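Local coordinates for tudor domain-containing protein 1 (Mus musculus, PDB 4B9W), which scaffolds arginine-methylated Piwi proteins through its Tudor domains, here the extended third one, and takes part in piRNA-guided repression of transposons in the male germ line, at residues Val11-Thr14 and Val15-Val19; Ile136-Asn140 and Lys141-Lys145; Ala149-Gln152 and Ala153-Gly157; Ser188-Leu191 and Ile192-Leu196. One frame throughout, in Å; residues are numbered along the deposited sequence.

All four contacts are local, each closing over a few residues within the extended Tudor domain. Contact 1 is a polar turn at the surface, leading into strand 18-26, and its nearest atoms stay about 12 Å or more from the other three. Those others cluster: contact 3 lies on helix 145-155, contact 4 on helix 187-193, and contact 2 in the loop from strand 136-137 into helix 145-155. Contact 4 touches both neighbours, through Ile192 on Ile136 and through Leu191 and Leu196 on Arg150. Contact 3 is partly buried, the rest are surface contacts. Backbone hydrogen bonds dominate contacts 3 and 4, a carboxylate grips the turn of contact 1, and contact 2 relies on apolar and CH-pi packing.

Contact 1. Residues Val11-Thr14 and Val15-Val19; sequences VEFT and VDETV
A type II beta turn, Thr14 to Glu17, braced by the side chain of its own last residue, makes this local surface contact just where the chain enters strand 18-26, the first strand of the curled mixed sheet of the extended Tudor domain. The turn is closed by Glu17 N, which donates to Thr14 O at 2.9 Å. Asp16 takes the third position with positive phi, as this turn type requires. A second bond runs the other way: Thr14 N donates to Glu17 OE1 at 2.9 Å, nearly straight at 163°, and meets the oxygen almost along its C-O axis. Glu17 can reach that far back because CG lies anti to its backbone N (chi1 -174°) and the chain continues extended, bringing OE1 to Thr14 N and to the edge of the Phe13 ring. There OE1 sits 3.6 Å from Phe13 CB, with ring and carboxylate planes 50° apart. A glutamate suits the place, being long enough to span the turn, and its other oxygen, OE2, forms a salt bridge with Lys38, which may steady the negative charge. Thr14 OG1 packs on Glu17 CB at 3.6 Å. Backbone bonds from Asp16 and Glu17 to Val164 tie the turn to strand 160-168, and Asp16 adds a salt bridge to Arg163. Phe13 packs on Val164 and Ile167 of that strand, on Met129 of strand 129-133 and on the ring of Phe36.

Contact 2. Residues Ile136-Asn140 and Lys141-Lys145; sequences IQPPN and KHWTK
Pro138 sets its CD over one face of the Trp143 indole. This carbon stands 3.6 Å from the centroid of the six-membered ring and only 13° off the normal, a CH-pi contact in which the polarised C-H next to a proline nitrogen meets the pi cloud. The indole is brought there by its first torsion (chi1 -60°), which sets CG anti to the carbonyl carbon and carries the six-membered ring toward Ile136 and Pro138. Ile136 CD1 approaches the ring obliquely, 3.7 Å from Trp143 CH2, while the two side chains as a whole cross at about a right angle. The segment connects strand 136-137 to the N-cap of helix 145-155, where Thr144 OG1 accepts from Ala147 N. Pro138 CB also approaches His142 O, at 3.4 Å, so the proline packs against the returning backbone as well as the indole. Two successive prolines suit such a connection by restricting phi. Strand 136-137 pairs with strand 198-199 through backbone bonding of Gln137 with Leu198, and Gln137 NE2 adds a bond to Arg199 O. Trp143 also packs on the backbone of the bound MILI peptide, while Lys145 NZ donates to Ala66 O of the second subunit.

Contact 3. Residues Ala149-Gln152 and Ala153-Gly157; sequences ARFQ and ACVVG
Gln152 O is gripped by two backbone N-H groups near the C-terminal end of helix 145-155. Val156 N lies 2.8 Å from Gln152 O, and Val155 N 3.1 Å from the same oxygen. Just before, Ala153 N donates to Ala149 O at 3.0 Å and Cys154 N to Arg150 O at 3.0 Å, the regular helical pattern, with a weak further bond from Cys154 N to Phe151 O. The helix runs out near here, and the doubly used carbonyl of Gln152 marks the change from the regular pattern.

Outward from the backbone, the side chains pair at a spacing of three or four residues. Gln152, bent at chi2 (65°), swings its amide along the helix until NE2 lies 3.5 Å from Val156 CB, while its OE1 is hydrogen-bonded to a glycerol, probably from the crystallisation liquor. The same side chain touches an apolar side chain of the bound peptide. Phe151 CE1 meets Val155 CG1 obliquely at 3.8 Å; both residues are buried, and their apolar bulk suits the inner side of the helix. Arg150 is folded by bends at chi2 and chi3, which turn the edge of its guanidinium to Ala153 CB, 3.6 Å from NH1. The small methyl leaves room for that fold.

On its buried side the helix sets Phe151 edge-to-face against Phe32 and on Met26 of strand 18-26, whose Val23 receives Val155. Helix 187-193 packs against it too, with Ile187 and Val190 on Cys154 and Leu191 on Arg150.

Contact 4. Residues Ser188-Leu191 and Ile192-Leu196; sequences SDVL and IREQL
Ile192 N and Arg193 N donate to Ser188 O and Asp189 O, each at 2.8 Å, before helix 187-193 ends in a Schellman motif: Gln195 takes positive phi (72°), Leu196 N reaches back to Leu191 O at 3.0 Å, and Gln195 N donates to Ile192 O at 2.9 Å. The last two bonds satisfy Leu191 O and Ile192 O where the helix stops, as in other Schellman motifs.

Reversal at Gln195 folds Leu196 back over the helix, where its CD1 lies 4.3 Å from Leu191 CD2; two branched apolar side chains suit this closing contact across the motif. Ile192 lays its chain along the preceding turn. With CG1 anti to the carbonyl carbon (chi1 -61°), its CD1 comes within 4.4 Å of Ser188 CB, and a small serine leaves room for it. Val190 and Glu194 lie side by side and point the same way, although the exact placement of Glu194 is less certain; its carboxylate forms a long, weak ion pair with Arg150.

Ser188 and Ile192 pack on Ile136 of strand 136-137, and Leu191 on Pro29 and Val197. Facing helix 145-155, Leu196 packs on Arg150 and Glu146.

Contact 1. Residues Val11-Thr14 and Val15-Val19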
loop_
_atom_site.group_PDB
_atom_site.type_symbol
_atom_site.label_atom_id
_atom_site.label_comp_id
_atom_site.label_asym_id
_atom_site.label_seq_id
_atom_site.Cartn_x
_atom_site.Cartn_y
_atom_site.Cartn_z
ATOM N N VAL A 11 -18.559 -2.425 8.364
ATOM C CA VAL A 11 -19.205 -2.264 9.651
ATOM C C VAL A 11 -19.292 -0.764 9.878
ATOM O O VAL A 11 -18.383 -0.018 9.505
ATOM C CB VAL A 11 -18.419 -2.933 10.810
ATOM C CG1 VAL A 11 -19.122 -2.706 12.142
ATOM C CG2 VAL A 11 -18.262 -4.418 10.544
ATOM N N GLU A 12 -20.402 -0.330 10.464
ATOM C CA GLU A 12 -20.672 1.089 10.658
ATOM C C GLU A 12 -20.709 1.434 12.138
ATOM O O GLU A 12 -21.148 0.614 12.959
ATOM C CB GLU A 12 -21.993 1.464 9.973
ATOM C CG GLU A 12 -21.958 1.349 8.447
ATOM C CD GLU A 12 -21.001 2.334 7.814
ATOM O OE1 GLU A 12 -20.448 3.161 8.568
ATOM O OE2 GLU A 12 -20.802 2.312 6.573
ATOM N N PHE A 13 -20.253 2.654 12.449
ATOM C CA PHE A 13 -20.136 3.157 13.823
ATOM C C PHE A 13 -20.736 4.541 14.044
ATOM O O PHE A 13 -20.886 5.338 13.114
ATOM C CB PHE A 13 -18.646 3.256 14.227
ATOM C CG PHE A 13 -17.892 1.978 14.060
ATOM C CD1 PHE A 13 -17.913 1.007 15.062
ATOM C CD2 PHE A 13 -17.209 1.713 12.889
ATOM C CE1 PHE A 13 -17.248 -0.191 14.899
ATOM C CE2 PHE A 13 -16.529 0.515 12.728
ATOM C CZ PHE A 13 -16.552 -0.434 13.726
ATOM N N THR A 14 -21.008 4.845 15.312
ATOM C CA THR A 14 -21.267 6.214 15.723
ATOM C C THR A 14 -20.065 6.786 16.508
ATOM O O THR A 14 -19.327 6.057 17.193
ATOM C CB THR A 14 -22.550 6.323 16.550
ATOM O OG1 THR A 14 -22.390 5.569 17.745
ATOM C CG2 THR A 14 -23.778 5.805 15.748
ATOM N N VAL A 15 -19.891 8.103 16.406
ATOM C CA VAL A 15 -18.780 8.769 17.067
ATOM C C VAL A 15 -18.950 8.556 18.571
ATOM O O VAL A 15 -20.062 8.624 19.085
ATOM C CB VAL A 15 -18.699 10.261 16.680
ATOM C CG1 VAL A 15 -17.587 10.964 17.437
ATOM C CG2 VAL A 15 -18.494 10.399 15.171
ATOM N N ASP A 16 -17.844 8.218 19.234
ATOM C CA ASP A 16 -17.798 7.834 20.657
ATOM C C ASP A 16 -18.481 6.529 21.044
ATOM O O ASP A 16 -18.593 6.233 22.238
ATOM C CB ASP A 16 -18.289 8.959 21.569
ATOM C CG ASP A 16 -17.280 10.057 21.705
ATOM O OD1 ASP A 16 -16.068 9.794 21.493
ATOM O OD2 ASP A 16 -17.698 11.192 22.029
ATOM N N GLU A 17 -18.866 5.723 20.056
ATOM C CA GLU A 17 -19.316 4.357 20.324
ATOM C C GLU A 17 -18.235 3.560 21.058
ATOM O O GLU A 17 -17.058 3.614 20.701
ATOM C CB GLU A 17 -19.676 3.655 19.021
ATOM C CG GLU A 17 -20.286 2.277 19.210
ATOM C CD GLU A 17 -20.704 1.630 17.900
ATOM O OE1 GLU A 17 -20.933 2.355 16.892
ATOM O OE2 GLU A 17 -20.833 0.390 17.886
ATOM N N THR A 18 -18.623 2.840 22.106
ATOM C CA THR A 18 -17.685 1.934 22.775
ATOM C C THR A 18 -18.080 0.486 22.517
ATOM O O THR A 18 -19.241 0.104 22.653
ATOM C CB THR A 18 -17.580 2.203 24.276
ATOM O OG1 THR A 18 -18.864 2.010 24.875
ATOM C CG2 THR A 18 -17.127 3.593 24.512
ATOM N N VAL A 19 -17.103 -0.302 22.100
ATOM C CA VAL A 19 -17.354 -1.625 21.592
ATOM C C VAL A 19 -16.110 -2.500 21.787
ATOM O O VAL A 19 -14.982 -2.038 21.685
ATOM C CB VAL A 19 -17.776 -1.543 20.107
ATOM C CG1 VAL A 19 -16.754 -0.737 19.323
ATOM C CG2 VAL A 19 -18.001 -2.939 19.517
#

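Contact 2. Residues Ile136-Asn140 and Lys141-Lys145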
loop_
_atom_site.group_PDB
_atom_site.type_symbol
_atom_site.label_atom_id
_atom_site.label_comp_id
_atom_site.label_asym_id
_atom_site.label_seq_id
_atom_site.Cartn_x
_atom_site.Cartn_y
_atom_site.Cartn_z
ATOM N N ILE A 136 -1.291 9.696 19.126
ATOM C CA ILE A 136 0.144 9.360 19.033
ATOM C C ILE A 136 0.709 9.464 17.606
ATOM O O ILE A 136 -0.023 9.497 16.634
ATOM C CB ILE A 136 0.428 7.944 19.562
ATOM C CG1 ILE A 136 -0.368 6.899 18.751
ATOM C CG2 ILE A 136 0.109 7.850 21.052
ATOM C CD1 ILE A 136 0.222 5.515 18.801
ATOM N N GLN A 137 2.030 9.517 17.513
ATOM C CA GLN A 137 2.751 9.621 16.243
ATOM C C GLN A 137 4.156 9.009 16.430
ATOM O O GLN A 137 4.655 8.950 17.555
ATOM C CB GLN A 137 2.862 11.102 15.824
ATOM C CG GLN A 137 3.655 11.980 16.807
ATOM C CD GLN A 137 3.686 13.442 16.393
ATOM O OE1 GLN A 137 3.813 13.754 15.212
ATOM N NE2 GLN A 137 3.555 14.347 17.366
ATOM N N PRO A 138 4.791 8.539 15.341
ATOM C CA PRO A 138 6.157 7.995 15.471
ATOM C C PRO A 138 7.168 9.064 15.892
ATOM O O PRO A 138 6.995 10.219 15.541
ATOM C CB PRO A 138 6.482 7.489 14.058
ATOM C CG PRO A 138 5.438 8.062 13.150
ATOM C CD PRO A 138 4.240 8.378 13.980
ATOM N N PRO A 139 8.192 8.694 16.676
ATOM C CA PRO A 139 9.203 9.692 17.080
ATOM C C PRO A 139 9.873 10.373 15.893
ATOM O O PRO A 139 10.030 11.587 15.895
ATOM C CB PRO A 139 10.218 8.871 17.876
ATOM C CG PRO A 139 9.442 7.709 18.394
ATOM C CD PRO A 139 8.385 7.405 17.366
ATOM N N ASN A 140 10.256 9.597 14.885
ATOM C CA ASN A 140 10.717 10.173 13.632
ATOM C C ASN A 140 9.554 10.050 12.646
ATOM O O ASN A 140 8.458 10.502 12.970
ATOM C CB ASN A 140 12.039 9.553 13.184
ATOM C CG ASN A 140 13.116 10.605 12.950
ATOM O OD1 ASN A 140 13.566 10.812 11.824
ATOM N ND2 ASN A 140 13.512 11.295 14.015
ATOM N N LYS A 141 9.721 9.443 11.483
ATOM C CA LYS A 141 8.617 9.457 10.512
ATOM C C LYS A 141 8.005 8.079 10.266
ATOM O O LYS A 141 7.125 7.928 9.432
ATOM C CB LYS A 141 9.074 10.091 9.187
ATOM C CG LYS A 141 10.572 10.028 8.951
ATOM C CD LYS A 141 10.962 10.600 7.593
ATOM C CE LYS A 141 12.419 10.275 7.281
ATOM N NZ LYS A 141 12.643 8.799 7.304
ATOM N N HIS A 142 8.464 7.076 10.997
ATOM C CA HIS A 142 8.093 5.705 10.704
ATOM C C HIS A 142 7.918 5.003 11.996
ATOM O O HIS A 142 8.681 5.219 12.924
ATOM C CB HIS A 142 9.195 5.013 9.894
ATOM C CG HIS A 142 9.421 5.607 8.519
ATOM N ND1 HIS A 142 8.547 5.442 7.503
ATOM C CD2 HIS A 142 10.472 6.378 8.014
ATOM C CE1 HIS A 142 9.011 6.072 6.403
ATOM N NE2 HIS A 142 10.188 6.645 6.714
ATOM N N TRP A 143 6.895 4.160 12.058
ATOM C CA TRP A 143 6.698 3.270 13.197
ATOM C C TRP A 143 7.826 2.270 13.302
ATOM O O TRP A 143 8.077 1.518 12.358
ATOM C CB TRP A 143 5.375 2.526 13.049
ATOM C CG TRP A 143 4.184 3.434 12.974
ATOM C CD1 TRP A 143 3.383 3.690 11.865
ATOM C CD2 TRP A 143 3.610 4.251 14.056
ATOM N NE1 TRP A 143 2.379 4.569 12.181
ATOM C CE2 TRP A 143 2.454 4.938 13.479
ATOM C CE3 TRP A 143 3.920 4.464 15.390
ATOM C CZ2 TRP A 143 1.665 5.802 14.229
ATOM C CZ3 TRP A 143 3.118 5.328 16.127
ATOM C CH2 TRP A 143 2.018 5.982 15.558
ATOM N N THR A 144 8.523 2.249 14.433
ATOM C CA THR A 144 9.606 1.282 14.645
ATOM C C THR A 144 9.043 -0.125 14.890
ATOM O O THR A 144 7.899 -0.251 15.327
ATOM C CB THR A 144 10.480 1.680 15.847
ATOM O OG1 THR A 144 9.665 1.765 17.027
ATOM C CG2 THR A 144 11.183 3.024 15.589
ATOM N N LYS A 145 9.836 -1.161 14.575
ATOM C CA LYS A 145 9.534 -2.554 14.951
ATOM C C LYS A 145 9.266 -2.680 16.448
ATOM O O LYS A 145 8.350 -3.382 16.874
ATOM C CB LYS A 145 10.713 -3.480 14.637
ATOM C CG LYS A 145 10.935 -3.816 13.186
ATOM C CD LYS A 145 12.044 -4.858 13.035
ATOM C CE LYS A 145 13.435 -4.283 13.259
ATOM N NZ LYS A 145 14.496 -5.254 12.886
#

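Contact 3. Residues Ala149-Gln152 and Ala153-Gly157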
loop_
_atom_site.group_PDB
_atom_site.type_symbol
_atom_site.label_atom_id
_atom_site.label_comp_id
_atom_site.label_asym_id
_atom_site.label_seq_id
_atom_site.Cartn_x
_atom_site.Cartn_y
_atom_site.Cartn_z
ATOM N N ALA A 149 6.012 -4.067 17.981
ATOM C CA ALA A 149 6.039 -5.288 18.792
ATOM C C ALA A 149 5.543 -5.051 20.235
ATOM O O ALA A 149 4.902 -5.933 20.856
ATOM C CB ALA A 149 7.428 -5.913 18.773
ATOM N N ARG A 150 5.797 -3.867 20.776
ATOM C CA ARG A 150 5.258 -3.554 22.091
ATOM C C ARG A 150 3.728 -3.485 22.028
ATOM O O ARG A 150 3.044 -4.068 22.863
ATOM C CB ARG A 150 5.863 -2.263 22.671
ATOM C CG ARG A 150 5.325 -1.887 24.054
ATOM C CD ARG A 150 5.239 -3.073 25.020
ATOM N NE ARG A 150 6.525 -3.431 25.629
ATOM C CZ ARG A 150 6.963 -4.675 25.884
ATOM N NH1 ARG A 150 6.280 -5.790 25.558
ATOM N NH2 ARG A 150 8.136 -4.819 26.458
ATOM N N PHE A 151 3.204 -2.794 21.013
ATOM C CA PHE A 151 1.772 -2.695 20.768
ATOM C C PHE A 151 1.149 -4.092 20.684
ATOM O O PHE A 151 0.166 -4.351 21.364
ATOM C CB PHE A 151 1.517 -1.834 19.489
ATOM C CG PHE A 151 0.059 -1.641 19.110
ATOM C CD1 PHE A 151 -0.942 -1.490 20.064
ATOM C CD2 PHE A 151 -0.293 -1.527 17.766
ATOM C CE1 PHE A 151 -2.264 -1.291 19.684
ATOM C CE2 PHE A 151 -1.608 -1.335 17.383
ATOM C CZ PHE A 151 -2.599 -1.208 18.352
ATOM N N GLN A 152 1.743 -4.968 19.866
ATOM C CA GLN A 152 1.288 -6.348 19.658
ATOM C C GLN A 152 1.213 -7.129 20.988
ATOM O O GLN A 152 0.227 -7.822 21.262
ATOM C CB GLN A 152 2.229 -7.034 18.648
ATOM C CG GLN A 152 2.140 -8.536 18.535
ATOM C CD GLN A 152 0.812 -8.992 18.011
ATOM O OE1 GLN A 152 0.125 -8.252 17.295
ATOM N NE2 GLN A 152 0.443 -10.223 18.332
ATOM N N ALA A 153 2.242 -6.975 21.817
ATOM C CA ALA A 153 2.285 -7.589 23.142
ATOM C C ALA A 153 1.180 -7.027 24.078
ATOM O O ALA A 153 0.718 -7.733 24.987
ATOM C CB ALA A 153 3.692 -7.450 23.767
ATOM N N CYS A 154 0.726 -5.792 23.836
ATOM C CA CYS A 154 -0.467 -5.256 24.559
ATOM C C CYS A 154 -1.810 -5.805 24.096
ATOM O O CYS A 154 -2.785 -5.657 24.809
ATOM C CB CYS A 154 -0.589 -3.737 24.426
ATOM S SG CYS A 154 0.797 -2.808 25.071
ATOM N N VAL A 155 -1.897 -6.369 22.901
ATOM C CA VAL A 155 -3.211 -6.807 22.405
ATOM C C VAL A 155 -3.319 -8.318 22.185
ATOM O O VAL A 155 -4.434 -8.848 22.148
ATOM C CB VAL A 155 -3.623 -6.082 21.096
ATOM C CG1 VAL A 155 -3.448 -4.582 21.229
ATOM C CG2 VAL A 155 -2.833 -6.602 19.896
ATOM N N VAL A 156 -2.192 -9.014 22.017
ATOM C CA VAL A 156 -2.256 -10.439 21.664
ATOM C C VAL A 156 -3.111 -11.271 22.657
ATOM O O VAL A 156 -2.992 -11.097 23.869
ATOM C CB VAL A 156 -0.846 -11.044 21.528
ATOM C CG1 VAL A 156 -0.137 -11.111 22.883
ATOM C CG2 VAL A 156 -0.923 -12.414 20.855
ATOM N N GLY A 157 -3.988 -12.146 22.140
ATOM C CA GLY A 157 -4.817 -13.025 22.992
ATOM C C GLY A 157 -5.808 -12.336 23.926
ATOM O O GLY A 157 -6.320 -12.937 24.870
#

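Contact 4. Residues Ser188-Leu191 and Ile192-Leu196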
loop_
_atom_site.group_PDB
_atom_site.type_symbol
_atom_site.label_atom_id
_atom_site.label_comp_id
_atom_site.label_asym_id
_atom_site.label_seq_id
_atom_site.Cartn_x
_atom_site.Cartn_y
_atom_site.Cartn_z
ATOM N N SER A 188 -2.230 3.343 24.399
ATOM C CA SER A 188 -1.413 4.539 24.083
ATOM C C SER A 188 -0.529 5.013 25.262
ATOM O O SER A 188 0.645 5.351 25.069
ATOM C CB SER A 188 -2.304 5.693 23.582
ATOM O OG SER A 188 -3.153 6.205 24.613
ATOM N N ASP A 189 -1.087 5.022 26.473
ATOM C CA ASP A 189 -0.317 5.350 27.671
ATOM C C ASP A 189 0.942 4.549 27.736
ATOM O O ASP A 189 2.014 5.089 27.993
ATOM C CB ASP A 189 -1.097 5.071 28.969
ATOM C CG ASP A 189 -0.334 5.540 30.224
ATOM O OD1 ASP A 189 -0.156 6.766 30.403
ATOM O OD2 ASP A 189 0.109 4.681 31.024
ATOM N N VAL A 190 0.793 3.245 27.531
ATOM C CA VAL A 190 1.911 2.315 27.557
ATOM C C VAL A 190 2.975 2.751 26.582
ATOM O O VAL A 190 4.138 2.908 26.969
ATOM C CB VAL A 190 1.466 0.885 27.198
ATOM C CG1 VAL A 190 2.645 -0.066 27.213
ATOM C CG2 VAL A 190 0.346 0.418 28.142
ATOM N N LEU A 191 2.582 2.957 25.320
ATOM C CA LEU A 191 3.532 3.333 24.260
ATOM C C LEU A 191 4.187 4.708 24.475
ATOM O O LEU A 191 5.352 4.910 24.110
ATOM C CB LEU A 191 2.843 3.301 22.890
ATOM C CG LEU A 191 2.256 1.961 22.407
ATOM C CD1 LEU A 191 1.810 2.069 20.947
ATOM C CD2 LEU A 191 3.224 0.803 22.581
ATOM N N ILE A 192 3.439 5.658 25.041
ATOM C CA ILE A 192 3.992 6.988 25.312
ATOM C C ILE A 192 4.970 6.904 26.478
ATOM O O ILE A 192 6.104 7.340 26.371
ATOM C CB ILE A 192 2.897 8.029 25.621
ATOM C CG1 ILE A 192 1.952 8.179 24.420
ATOM C CG2 ILE A 192 3.542 9.373 25.984
ATOM C CD1 ILE A 192 0.625 8.805 24.740
ATOM N N ARG A 193 4.509 6.318 27.583
ATOM C CA ARG A 193 5.316 6.157 28.791
ATOM C C ARG A 193 6.657 5.501 28.473
ATOM O O ARG A 193 7.692 5.912 28.989
ATOM C CB ARG A 193 4.571 5.307 29.835
ATOM C CG ARG A 193 4.846 5.727 31.258
ATOM C CD ARG A 193 4.763 4.573 32.255
ATOM N NE ARG A 193 5.647 4.798 33.411
ATOM C CZ ARG A 193 5.758 3.987 34.468
ATOM N NH1 ARG A 193 5.041 2.870 34.558
ATOM N NH2 ARG A 193 6.595 4.298 35.453
ATOM N N GLU A 194 6.625 4.479 27.618
ATOM C CA GLU A 194 7.818 3.699 27.293
ATOM C C GLU A 194 8.709 4.378 26.250
ATOM O O GLU A 194 9.710 3.801 25.837
ATOM C CB GLU A 194 7.420 2.333 26.754
ATOM C CG GLU A 194 6.474 1.550 27.652
ATOM C CD GLU A 194 7.097 0.333 28.268
ATOM O OE1 GLU A 194 8.308 0.387 28.569
ATOM O OE2 GLU A 194 6.372 -0.659 28.453
ATOM N N GLN A 195 8.338 5.579 25.810
ATOM C CA GLN A 195 9.151 6.382 24.883
ATOM C C GLN A 195 9.163 5.822 23.453
ATOM O O GLN A 195 9.976 6.239 22.638
ATOM C CB GLN A 195 10.600 6.525 25.384
ATOM C CG GLN A 195 10.782 6.715 26.882
ATOM C CD GLN A 195 10.671 8.159 27.292
ATOM O OE1 GLN A 195 9.706 8.546 27.945
ATOM N NE2 GLN A 195 11.652 8.972 26.899
ATOM N N LEU A 196 8.242 4.914 23.148
ATOM C CA LEU A 196 8.199 4.249 21.856
ATOM C C LEU A 196 7.430 5.060 20.817
ATOM O O LEU A 196 7.593 4.844 19.609
ATOM C CB LEU A 196 7.559 2.882 21.991
ATOM C CG LEU A 196 8.216 1.959 23.007
ATOM C CD1 LEU A 196 7.473 0.642 23.050
ATOM C CD2 LEU A 196 9.694 1.751 22.675
#